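Local atomic coordinates of endo-1,4-b-d-mannanase (Trichoderma reesei, PDB entry 1QNR), a protein that hydrolyses internal beta-1,4-mannosidic linkages in mannans as an endo-acting glycoside hydrolase of family 5, built on a TIM-barrel fold. Residues T10-D15 with P271-E276; V52-G57 with M304-G309; W164-E169 with H198-G203. All coordinates share one frame; numbering follows the deposited sequence. Where two conformers were deposited one is given.

All three contacts draw on strands of one parallel barrel, yet their chemistry changes with position. Interaction 1 lies farther from the centre but is still largely buried, with Thr-10 partly exposed; in it a strand of the small N-terminal antiparallel sheet makes apolar contact with the start of strand 272-277. Interaction 2 lies deep inside, where strands 52-54 and 300-309 meet without any backbone pairing, through the side chains of Met-304 and two tryptophans. Interaction 3, equally central, is backbone-bonded pairing of neighbouring strands. Strands 272-277 and 300-309 adjoin, so interactions 1 and 2 share part of the sheet. Arg-54 ties the set together through salt bridges to Glu-276 and Glu-165, and Phe-12 packs on Leu-199.

Interaction 1: residues T10-D15 with P271-E276; sequences TQFNID and PCVFEE
Pro-271 sets its ring against both Thr-10 and Phe-12, its CB lying 3.4 Å from the carbonyl O of Thr-10. The same CB is 3.9 Å from Phe-12 CE2, and the neighbouring CG sits over one face of the phenyl ring. Cys-272 turns its side chain off to the far side, where SG forms a disulfide with Cys-265. Next along the strand, Val-273 brings a single methyl, CG2, to the far end of the phenyl ring, at 3.7 Å from Phe-12 CE2 and equally close to CZ. CG2, anti to the carbonyl carbon and beside the backbone N (chi1 176°), is the branch that meets the ring. No hydrogen bond joins the two segments. Strand 11-14 belongs to the three-stranded antiparallel sheet at the N-terminus, and 272-277 is the seventh strand of the beta/alpha barrel. Phe-12, which also meets Phe-162 and Phe-237, therefore packs among residues where barrel strands begin, consistent with a plug at that mouth. Farther along, Glu-275 and Glu-276 reach into the polar interior, with His-241 and Tyr-243 as their respective hydrogen-bond partners.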
loop_
_atom_site.group_PDB
_atom_site.type_symbol
_atom_site.label_atom_id
_atom_site.label_comp_id
_atom_site.label_asym_id
_atom_site.label_seq_id
_atom_site.Cartn_x
_atom_site.Cartn_y
_atom_site.Cartn_z
ATOM N N THR A 10 12.967 -1.762 -16.141
ATOM C CA THR A 10 12.260 -2.412 -15.053
ATOM C C THR A 10 12.626 -1.737 -13.695
ATOM O O THR A 10 12.484 -2.347 -12.626
ATOM C CB THR A 10 12.476 -3.919 -14.904
ATOM O OG1 THR A 10 13.899 -4.111 -14.995
ATOM C CG2 THR A 10 11.800 -4.705 -16.053
ATOM N N GLN A 11 12.809 -0.431 -13.821
ATOM C CA GLN A 11 13.115 0.415 -12.662
ATOM C C GLN A 11 12.131 1.590 -12.611
ATOM O O GLN A 11 11.502 1.943 -13.612
ATOM C CB GLN A 11 14.558 0.962 -12.631
ATOM C CG GLN A 11 15.628 0.009 -13.128
ATOM C CD GLN A 11 17.044 0.514 -13.063
ATOM O OE1 GLN A 11 17.549 0.764 -11.963
ATOM N NE2 GLN A 11 17.646 0.656 -14.234
ATOM N N PHE A 12 12.050 2.261 -11.446
ATOM C CA PHE A 12 11.254 3.477 -11.369
ATOM C C PHE A 12 12.062 4.759 -11.638
ATOM O O PHE A 12 13.255 4.813 -11.284
ATOM C CB PHE A 12 10.552 3.607 -9.982
ATOM C CG PHE A 12 9.523 2.502 -9.755
ATOM C CD1 PHE A 12 8.252 2.588 -10.318
ATOM C CD2 PHE A 12 9.858 1.394 -9.016
ATOM C CE1 PHE A 12 7.313 1.572 -10.102
ATOM C CE2 PHE A 12 8.926 0.375 -8.816
ATOM C CZ PHE A 12 7.653 0.416 -9.374
ATOM N N ASN A 13 11.402 5.734 -12.261
ATOM C CA ASN A 13 11.988 7.068 -12.471
ATOM C C ASN A 13 11.233 8.055 -11.568
ATOM O O ASN A 13 10.051 8.320 -11.777
ATOM C CB ASN A 13 11.791 7.441 -13.975
ATOM C CG ASN A 13 12.381 8.774 -14.334
ATOM O OD1 ASN A 13 12.528 9.655 -13.497
ATOM N ND2 ASN A 13 12.721 9.016 -15.642
ATOM N N ILE A 14 11.946 8.519 -10.499
ATOM C CA ILE A 14 11.320 9.400 -9.511
ATOM C C ILE A 14 12.043 10.756 -9.606
ATOM O O ILE A 14 13.289 10.784 -9.393
ATOM C CB ILE A 14 11.502 8.811 -8.079
ATOM C CG1 ILE A 14 10.910 7.362 -7.992
ATOM C CG2 ILE A 14 10.940 9.741 -6.994
ATOM C CD1 ILE A 14 11.264 6.696 -6.651
ATOM N N ASP A 15 11.308 11.797 -9.994
ATOM C CA ASP A 15 11.887 13.146 -10.161
ATOM C C ASP A 15 13.162 13.113 -11.003
ATOM O O ASP A 15 14.140 13.844 -10.741
ATOM C CB ASP A 15 12.140 13.761 -8.784
ATOM C CG ASP A 15 10.823 14.067 -8.046
ATOM O OD1 ASP A 15 9.784 14.185 -8.716
ATOM O OD2 ASP A 15 10.874 14.189 -6.817
ATOM N N PRO A 271 8.552 -3.998 -13.014
ATOM C CA PRO A 271 9.169 -4.033 -11.666
ATOM C C PRO A 271 8.211 -4.632 -10.644
ATOM O O PRO A 271 6.982 -4.643 -10.818
ATOM C CB PRO A 271 9.375 -2.532 -11.315
ATOM C CG PRO A 271 8.847 -1.756 -12.486
ATOM C CD PRO A 271 8.053 -2.646 -13.392
ATOM N N CYS A 272 8.839 -5.148 -9.561
ATOM C CA CYS A 272 8.098 -5.512 -8.362
ATOM C C CYS A 272 8.470 -4.548 -7.230
ATOM O O CYS A 272 9.587 -3.993 -7.137
ATOM C CB CYS A 272 8.633 -6.851 -7.816
ATOM S SG CYS A 272 7.616 -8.339 -8.036
ATOM N N VAL A 273 7.486 -4.275 -6.319
ATOM C CA VAL A 273 7.707 -3.512 -5.073
ATOM C C VAL A 273 7.447 -4.455 -3.883
ATOM O O VAL A 273 6.354 -5.059 -3.769
ATOM C CB VAL A 273 6.805 -2.256 -4.955
ATOM C CG1 VAL A 273 6.970 -1.527 -3.598
ATOM C CG2 VAL A 273 7.134 -1.265 -6.084
ATOM N N PHE A 274 8.472 -4.578 -3.037
ATOM C CA PHE A 274 8.412 -5.365 -1.787
ATOM C C PHE A 274 7.720 -4.421 -0.766
ATOM O O PHE A 274 8.412 -3.609 -0.108
ATOM C CB PHE A 274 9.829 -5.766 -1.412
ATOM C CG PHE A 274 10.117 -6.555 -0.175
ATOM C CD1 PHE A 274 9.099 -7.311 0.422
ATOM C CD2 PHE A 274 11.398 -6.588 0.384
ATOM C CE1 PHE A 274 9.430 -8.093 1.548
ATOM C CE2 PHE A 274 11.726 -7.333 1.520
ATOM C CZ PHE A 274 10.717 -8.111 2.079
ATOM N N GLU A 275 6.390 -4.424 -0.747
ATOM C CA GLU A 275 5.590 -3.293 -0.229
ATOM C C GLU A 275 5.297 -3.305 1.264
ATOM O O GLU A 275 4.989 -2.228 1.805
ATOM C CB GLU A 275 4.262 -3.283 -1.036
ATOM C CG GLU A 275 3.297 -2.136 -0.686
ATOM C CD GLU A 275 2.012 -2.189 -1.511
ATOM O OE1 GLU A 275 1.250 -3.174 -1.413
ATOM O OE2 GLU A 275 1.757 -1.126 -2.199
ATOM N N GLU A 276 5.376 -4.474 1.922
ATOM C CA GLU A 276 5.281 -4.552 3.379
ATOM C C GLU A 276 6.141 -5.696 3.882
ATOM O O GLU A 276 6.134 -6.757 3.203
ATOM C CB GLU A 276 3.862 -4.833 3.914
ATOM C CG GLU A 276 2.755 -3.804 3.626
ATOM C CD GLU A 276 1.463 -4.172 4.269
ATOM O OE1 GLU A 276 1.424 -5.101 5.149
ATOM O OE2 GLU A 276 0.376 -3.618 3.949
#

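Interaction 2: residues V52-G57 with M304-G309; sequences VVRVWG and MFWQWG
The nearest CA atoms, those of Val-53 and Met-304, stand 8.0 Å apart, since strand 21-25 pairs with both 52-54 and 300-309 and lies between them in the barrel wall. Side chains must therefore bridge the gap, and no hydrogen bond crosses it. Met-304 reaches over with a bend at its thioether (chi3 70°) that lays CE against the other strand. This one methyl is 3.7 Å from the backbone N of Arg-54 and 3.8 Å from Val-52 CG1, and it also touches Arg-54 CB. Further along, the indoles of Trp-56 and Trp-306 meet through their six-membered rings, CH2 of Trp-56 lying 3.9 Å from CZ3 of Trp-306 with the planes at 42°. Trp-306 offers its edge here; its peptide to Gln-307 is cis, a feature known from many clan GH-A enzymes, and its NE1 is hydrogen-bonded to Asp-321 OD2. Trp-56 also puts CZ3 3.6 Å above one face of the Arg-54 guanidinium. That buried group has several carboxylate partners, Glu-275 and Glu-276 besides Glu-165, so the arginine is likely to stay protonated, while methyl and indole packing holds its stem and one face in place.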
loop_
_atom_site.group_PDB
_atom_site.type_symbol
_atom_site.label_atom_id
_atom_site.label_comp_id
_atom_site.label_asym_id
_atom_site.label_seq_id
_atom_site.Cartn_x
_atom_site.Cartn_y
_atom_site.Cartn_z
ATOM N N VAL A 52 9.380 7.306 -0.700
ATOM C CA VAL A 52 7.971 6.891 -0.940
ATOM C C VAL A 52 7.320 6.487 0.388
ATOM O O VAL A 52 7.975 5.803 1.215
ATOM C CB VAL A 52 7.924 5.690 -1.926
ATOM C CG1 VAL A 52 6.431 5.422 -2.305
ATOM C CG2 VAL A 52 8.699 5.948 -3.227
ATOM N N VAL A 53 6.080 6.933 0.592
ATOM C CA VAL A 53 5.314 6.627 1.811
ATOM C C VAL A 53 3.974 6.009 1.366
ATOM O O VAL A 53 3.296 6.547 0.473
ATOM C CB VAL A 53 5.016 7.892 2.687
ATOM C CG1 VAL A 53 4.399 7.478 4.039
ATOM C CG2 VAL A 53 6.286 8.662 2.929
ATOM N N ARG A 54 3.572 4.914 2.040
ATOM C CA ARG A 54 2.243 4.275 1.762
ATOM C C ARG A 54 1.280 4.712 2.859
ATOM O O ARG A 54 1.568 4.515 4.071
ATOM C CB ARG A 54 2.455 2.767 1.615
ATOM C CG ARG A 54 1.118 2.041 1.241
ATOM C CD ARG A 54 1.500 0.671 0.618
ATOM N NE ARG A 54 0.316 -0.215 0.424
ATOM C CZ ARG A 54 -0.105 -1.125 1.338
ATOM N NH1 ARG A 54 0.489 -1.214 2.541
ATOM N NH2 ARG A 54 -1.090 -1.953 0.968
ATOM N N VAL A 55 0.142 5.334 2.488
ATOM C CA VAL A 55 -0.850 5.908 3.500
ATOM C C VAL A 55 -2.221 5.348 3.160
ATOM O O VAL A 55 -2.507 5.077 1.962
ATOM C CB VAL A 55 -0.811 7.463 3.465
ATOM C CG1 VAL A 55 0.618 7.974 3.758
ATOM C CG2 VAL A 55 -1.329 8.067 2.149
ATOM N N TRP A 56 -3.132 5.240 4.158
ATOM C CA TRP A 56 -4.511 4.749 3.774
ATOM C C TRP A 56 -5.289 5.829 3.025
ATOM O O TRP A 56 -5.385 6.998 3.425
ATOM C CB TRP A 56 -5.298 4.310 5.020
ATOM C CG TRP A 56 -4.899 2.953 5.593
ATOM C CD1 TRP A 56 -5.486 2.459 6.735
ATOM C CD2 TRP A 56 -3.986 1.932 5.113
ATOM N NE1 TRP A 56 -5.029 1.176 6.959
ATOM C CE2 TRP A 56 -4.094 0.839 6.010
ATOM C CE3 TRP A 56 -3.073 1.857 4.020
ATOM C CZ2 TRP A 56 -3.380 -0.371 5.851
ATOM C CZ3 TRP A 56 -2.347 0.631 3.904
ATOM C CH2 TRP A 56 -2.469 -0.490 4.807
ATOM N N GLY A 57 -5.981 5.414 1.940
ATOM C CA GLY A 57 -6.887 6.336 1.219
ATOM C C GLY A 57 -8.348 6.084 1.518
ATOM O O GLY A 57 -9.222 6.613 0.762
ATOM N N MET A 304 9.583 -1.340 1.078
ATOM C CA MET A 304 8.956 -0.451 2.108
ATOM C C MET A 304 8.656 -1.278 3.324
ATOM O O MET A 304 7.731 -2.132 3.351
ATOM C CB MET A 304 7.628 0.145 1.538
ATOM C CG MET A 304 7.902 0.835 0.182
ATOM S SD MET A 304 6.461 1.410 -0.748
ATOM C CE MET A 304 5.980 2.731 0.311
ATOM N N PHE A 305 9.377 -1.051 4.435
ATOM C CA PHE A 305 9.110 -1.802 5.662
ATOM C C PHE A 305 7.771 -1.399 6.289
ATOM O O PHE A 305 7.289 -0.253 6.130
ATOM C CB PHE A 305 10.257 -1.650 6.691
ATOM C CG PHE A 305 10.516 -0.236 7.213
ATOM C CD1 PHE A 305 11.290 0.672 6.509
ATOM C CD2 PHE A 305 9.878 0.196 8.381
ATOM C CE1 PHE A 305 11.570 1.932 7.046
ATOM C CE2 PHE A 305 10.146 1.502 8.889
ATOM C CZ PHE A 305 10.947 2.373 8.195
ATOM N N TRP A 306 7.163 -2.369 7.027
ATOM C CA TRP A 306 6.014 -2.072 7.895
ATOM C C TRP A 306 6.523 -2.004 9.320
ATOM O O TRP A 306 7.021 -3.075 9.830
ATOM C CB TRP A 306 4.907 -3.177 7.735
ATOM C CG TRP A 306 3.711 -2.838 8.608
ATOM C CD1 TRP A 306 3.553 -3.105 9.946
ATOM C CD2 TRP A 306 2.490 -2.181 8.196
ATOM N NE1 TRP A 306 2.338 -2.628 10.392
ATOM C CE2 TRP A 306 1.640 -2.062 9.320
ATOM C CE3 TRP A 306 2.036 -1.697 6.950
ATOM C CZ2 TRP A 306 0.405 -1.453 9.286
ATOM C CZ3 TRP A 306 0.734 -1.141 6.886
ATOM C CH2 TRP A 306 -0.078 -0.997 8.036
ATOM N N GLN A 307 6.598 -0.857 10.037
ATOM C CA GLN A 307 6.032 0.424 9.598
ATOM C C GLN A 307 6.748 1.552 10.361
ATOM O O GLN A 307 7.435 1.324 11.381
ATOM C CB GLN A 307 4.531 0.520 9.946
ATOM C CG GLN A 307 4.204 0.433 11.481
ATOM C CD GLN A 307 2.739 0.775 11.797
ATOM O OE1 GLN A 307 2.054 1.578 11.180
ATOM N NE2 GLN A 307 2.203 0.144 12.895
ATOM N N TRP A 308 6.592 2.810 9.854
ATOM C CA TRP A 308 7.135 3.965 10.572
ATOM C C TRP A 308 6.447 4.231 11.906
ATOM O O TRP A 308 5.212 4.134 11.976
ATOM C CB TRP A 308 6.902 5.220 9.639
ATOM C CG TRP A 308 7.699 6.464 10.023
ATOM C CD1 TRP A 308 7.295 7.509 10.774
ATOM C CD2 TRP A 308 9.100 6.641 9.726
ATOM N NE1 TRP A 308 8.360 8.431 10.899
ATOM C CE2 TRP A 308 9.501 7.871 10.298
ATOM C CE3 TRP A 308 10.032 5.879 8.969
ATOM C CZ2 TRP A 308 10.808 8.403 10.168
ATOM C CZ3 TRP A 308 11.338 6.409 8.845
ATOM C CH2 TRP A 308 11.708 7.660 9.463
ATOM N N GLY A 309 7.246 4.579 12.928
ATOM C CA GLY A 309 6.689 5.109 14.205
ATOM C C GLY A 309 7.349 6.474 14.479
ATOM O O GLY A 309 8.515 6.644 14.118
#

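Interaction 3: residues W164-E169 with H198-G203; sequences WELGNE and HLVTLG. With BMA (beta-D-mannopyranose), chain B.
Trp-164 and Glu-165 pair with Val-200 and Thr-201 as neighbouring parallel strands, joined by helix 178-194 in a beta-alpha-beta crossover of the TIM barrel. Trp-164 N donates to Leu-199 O, Thr-201 N to Trp-164 O, and Leu-166 N to Thr-201 O, each at 3.0 Å. Where the strands end the backbone bonding carries on: Gly-167 N donates to Leu-202 O and Glu-169 N to Gly-203 O, the latter at 2.9 Å.

On the inner face, Glu-165 runs alongside Thr-201, extended with CG anti to the backbone N (chi1 179°). Its CD lies 3.3 Å from Gly-203 CA, and OE2 is 3.3 Å from Thr-201 CG2. Gly-203 packs so close to Glu-165 CG and Gly-167 O that a CB has no place there. On the side of helix 178-194, where it meets Trp-183, Leu-166 places CD2 against Val-200 CG1 and CD1 against Leu-202 CD1.

Outside partners fix these groups, Arg-54 NE holding OE1 of Glu-165 and Phe-237 O hydrogen-bonded to Thr-201 OG1. An alanine in place of Glu-165 would probably leave Arg-54 short of one carboxylate and open a gap beside Gly-203.

Asn-168 and Glu-169 form the Asn-Glu pair just beyond the C-terminal end of the fourth barrel strand, the place where clan GH-A enzymes usually carry the catalytic acid/base. In one of its two modelled conformers, Glu-169 OE1 accepts a hydrogen bond from O4 of a beta-D-mannopyranose at 2.8 Å, a contact that holds for that conformer alone; there Trp-114 and His-241 also hydrogen-bond the carboxylate. At the other end, Asp-195 OD2 is the shared hydrogen-bond partner of Trp-164 NE1 and His-198 ND1.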
loop_
_atom_site.group_PDB
_atom_site.type_symbol
_atom_site.label_atom_id
_atom_site.label_comp_id
_atom_site.label_asym_id
_atom_site.label_seq_id
_atom_site.Cartn_x
_atom_site.Cartn_y
_atom_site.Cartn_z
ATOM N N TRP A 164 -1.800 4.748 -7.664
ATOM C CA TRP A 164 -3.116 4.378 -7.069
ATOM C C TRP A 164 -3.071 2.852 -6.830
ATOM O O TRP A 164 -2.440 2.105 -7.635
ATOM C CB TRP A 164 -4.236 4.696 -8.059
ATOM C CG TRP A 164 -4.368 6.171 -8.389
ATOM C CD1 TRP A 164 -4.231 6.741 -9.610
ATOM C CD2 TRP A 164 -4.605 7.229 -7.437
ATOM N NE1 TRP A 164 -4.429 8.114 -9.517
ATOM C CE2 TRP A 164 -4.583 8.435 -8.176
ATOM C CE3 TRP A 164 -4.774 7.285 -6.039
ATOM C CZ2 TRP A 164 -4.832 9.693 -7.618
ATOM C CZ3 TRP A 164 -4.948 8.551 -5.443
ATOM C CH2 TRP A 164 -4.945 9.721 -6.248
ATOM N N GLU A 165 -3.721 2.388 -5.771
ATOM C CA GLU A 165 -3.699 0.957 -5.412
ATOM C C GLU A 165 -5.133 0.543 -5.156
ATOM O O GLU A 165 -5.934 1.157 -4.435
ATOM C CB GLU A 165 -2.756 0.779 -4.206
ATOM C CG GLU A 165 -2.667 -0.693 -3.721
ATOM C CD GLU A 165 -1.429 -0.848 -2.829
ATOM O OE1 GLU A 165 -1.579 -0.556 -1.621
ATOM O OE2 GLU A 165 -0.351 -1.131 -3.457
ATOM N N LEU A 166 -5.505 -0.611 -5.807
ATOM C CA LEU A 166 -6.921 -1.012 -5.743
ATOM C C LEU A 166 -7.336 -1.322 -4.320
ATOM O O LEU A 166 -8.491 -0.924 -3.939
ATOM C CB LEU A 166 -7.175 -2.171 -6.721
ATOM C CG LEU A 166 -6.775 -1.966 -8.190
ATOM C CD1 LEU A 166 -7.447 -3.086 -9.050
ATOM C CD2 LEU A 166 -7.101 -0.576 -8.707
ATOM N N GLY A 167 -6.533 -2.007 -3.490
ATOM C CA GLY A 167 -6.946 -2.196 -2.088
ATOM C C GLY A 167 -5.720 -2.642 -1.295
ATOM O O GLY A 167 -4.637 -2.952 -1.827
ATOM N N ASN A 168 -5.921 -2.652 0.044
ATOM C CA ASN A 168 -4.900 -3.258 0.911
ATOM C C ASN A 168 -5.165 -4.776 1.032
ATOM O O ASN A 168 -6.164 -5.162 1.687
ATOM C CB ASN A 168 -4.915 -2.648 2.298
ATOM C CG ASN A 168 -3.867 -3.304 3.226
ATOM O OD1 ASN A 168 -2.669 -3.412 2.886
ATOM N ND2 ASN A 168 -4.347 -3.755 4.377
ATOM N N GLU A 169 -4.271 -5.604 0.477
ATOM C CA GLU A 169 -4.296 -7.087 0.662
ATOM C C GLU A 169 -5.580 -7.723 0.188
ATOM O O GLU A 169 -6.130 -8.604 0.890
ATOM C CB GLU A 169 -3.998 -7.520 2.152
ATOM C CG GLU A 169 -2.665 -6.849 2.586
ATOM C CD GLU A 169 -2.145 -7.377 3.893
ATOM O OE1 GLU A 169 -2.890 -7.879 4.754
ATOM O OE2 GLU A 169 -0.929 -7.177 4.122
ATOM N N HIS A 198 -0.767 8.713 -13.841
ATOM C CA HIS A 198 -0.182 7.895 -12.723
ATOM C C HIS A 198 -0.247 6.395 -12.904
ATOM O O HIS A 198 -1.122 5.835 -13.619
ATOM C CB HIS A 198 -0.942 8.250 -11.404
ATOM C CG HIS A 198 -0.700 9.678 -10.951
ATOM N ND1 HIS A 198 -1.744 10.613 -10.815
ATOM C CD2 HIS A 198 0.479 10.277 -10.571
ATOM C CE1 HIS A 198 -1.141 11.738 -10.357
ATOM N NE2 HIS A 198 0.195 11.593 -10.255
ATOM N N LEU A 199 0.771 5.734 -12.305
ATOM C CA LEU A 199 0.812 4.281 -12.239
ATOM C C LEU A 199 -0.315 3.685 -11.375
ATOM O O LEU A 199 -0.869 4.378 -10.495
ATOM C CB LEU A 199 2.154 3.878 -11.576
ATOM C CG LEU A 199 3.413 4.354 -12.334
ATOM C CD1 LEU A 199 4.706 4.016 -11.518
ATOM C CD2 LEU A 199 3.491 3.764 -13.760
ATOM N N VAL A 200 -0.729 2.442 -11.649
ATOM C CA VAL A 200 -1.757 1.712 -10.911
ATOM C C VAL A 200 -1.208 0.315 -10.555
ATOM O O VAL A 200 -0.544 -0.360 -11.335
ATOM C CB VAL A 200 -3.040 1.589 -11.729
ATOM C CG1 VAL A 200 -4.208 0.886 -10.999
ATOM C CG2 VAL A 200 -3.570 2.977 -12.182
ATOM N N THR A 201 -1.561 -0.159 -9.316
ATOM C CA THR A 201 -1.106 -1.474 -8.856
ATOM C C THR A 201 -2.223 -2.123 -8.004
ATOM O O THR A 201 -3.184 -1.443 -7.584
ATOM C CB THR A 201 0.223 -1.374 -8.058
ATOM O OG1 THR A 201 0.785 -2.705 -7.850
ATOM C CG2 THR A 201 -0.003 -0.687 -6.731
ATOM N N LEU A 202 -2.159 -3.436 -7.758
ATOM C CA LEU A 202 -3.228 -4.147 -7.076
ATOM C C LEU A 202 -3.174 -4.009 -5.528
ATOM O O LEU A 202 -4.283 -3.797 -4.967
ATOM C CB LEU A 202 -3.142 -5.653 -7.484
ATOM C CG LEU A 202 -4.199 -6.603 -6.862
ATOM C CD1 LEU A 202 -5.635 -6.125 -7.055
ATOM C CD2 LEU A 202 -4.044 -8.035 -7.460
ATOM N N GLY A 203 -1.997 -4.103 -4.891
ATOM C CA GLY A 203 -1.962 -4.086 -3.425
ATOM C C GLY A 203 -2.038 -5.464 -2.756
ATOM O O GLY A 203 -2.190 -5.517 -1.547
HETATM C C1 BMA B . -4.088 -11.656 8.254
HETATM C C2 BMA B . -4.617 -10.557 9.208
HETATM C C3 BMA B . -4.343 -9.170 8.620
HETATM C C4 BMA B . -2.890 -9.055 8.177
HETATM C C5 BMA B . -2.436 -10.212 7.284
HETATM C C6 BMA B . -0.872 -10.254 7.134
HETATM O O2 BMA B . -3.969 -10.648 10.485
HETATM O O3 BMA B . -4.673 -8.124 9.494
HETATM O O4 BMA B . -2.749 -7.792 7.510
HETATM O O5 BMA B . -2.655 -11.478 8.020
HETATM O O6 BMA B . -0.734 -11.285 6.150
#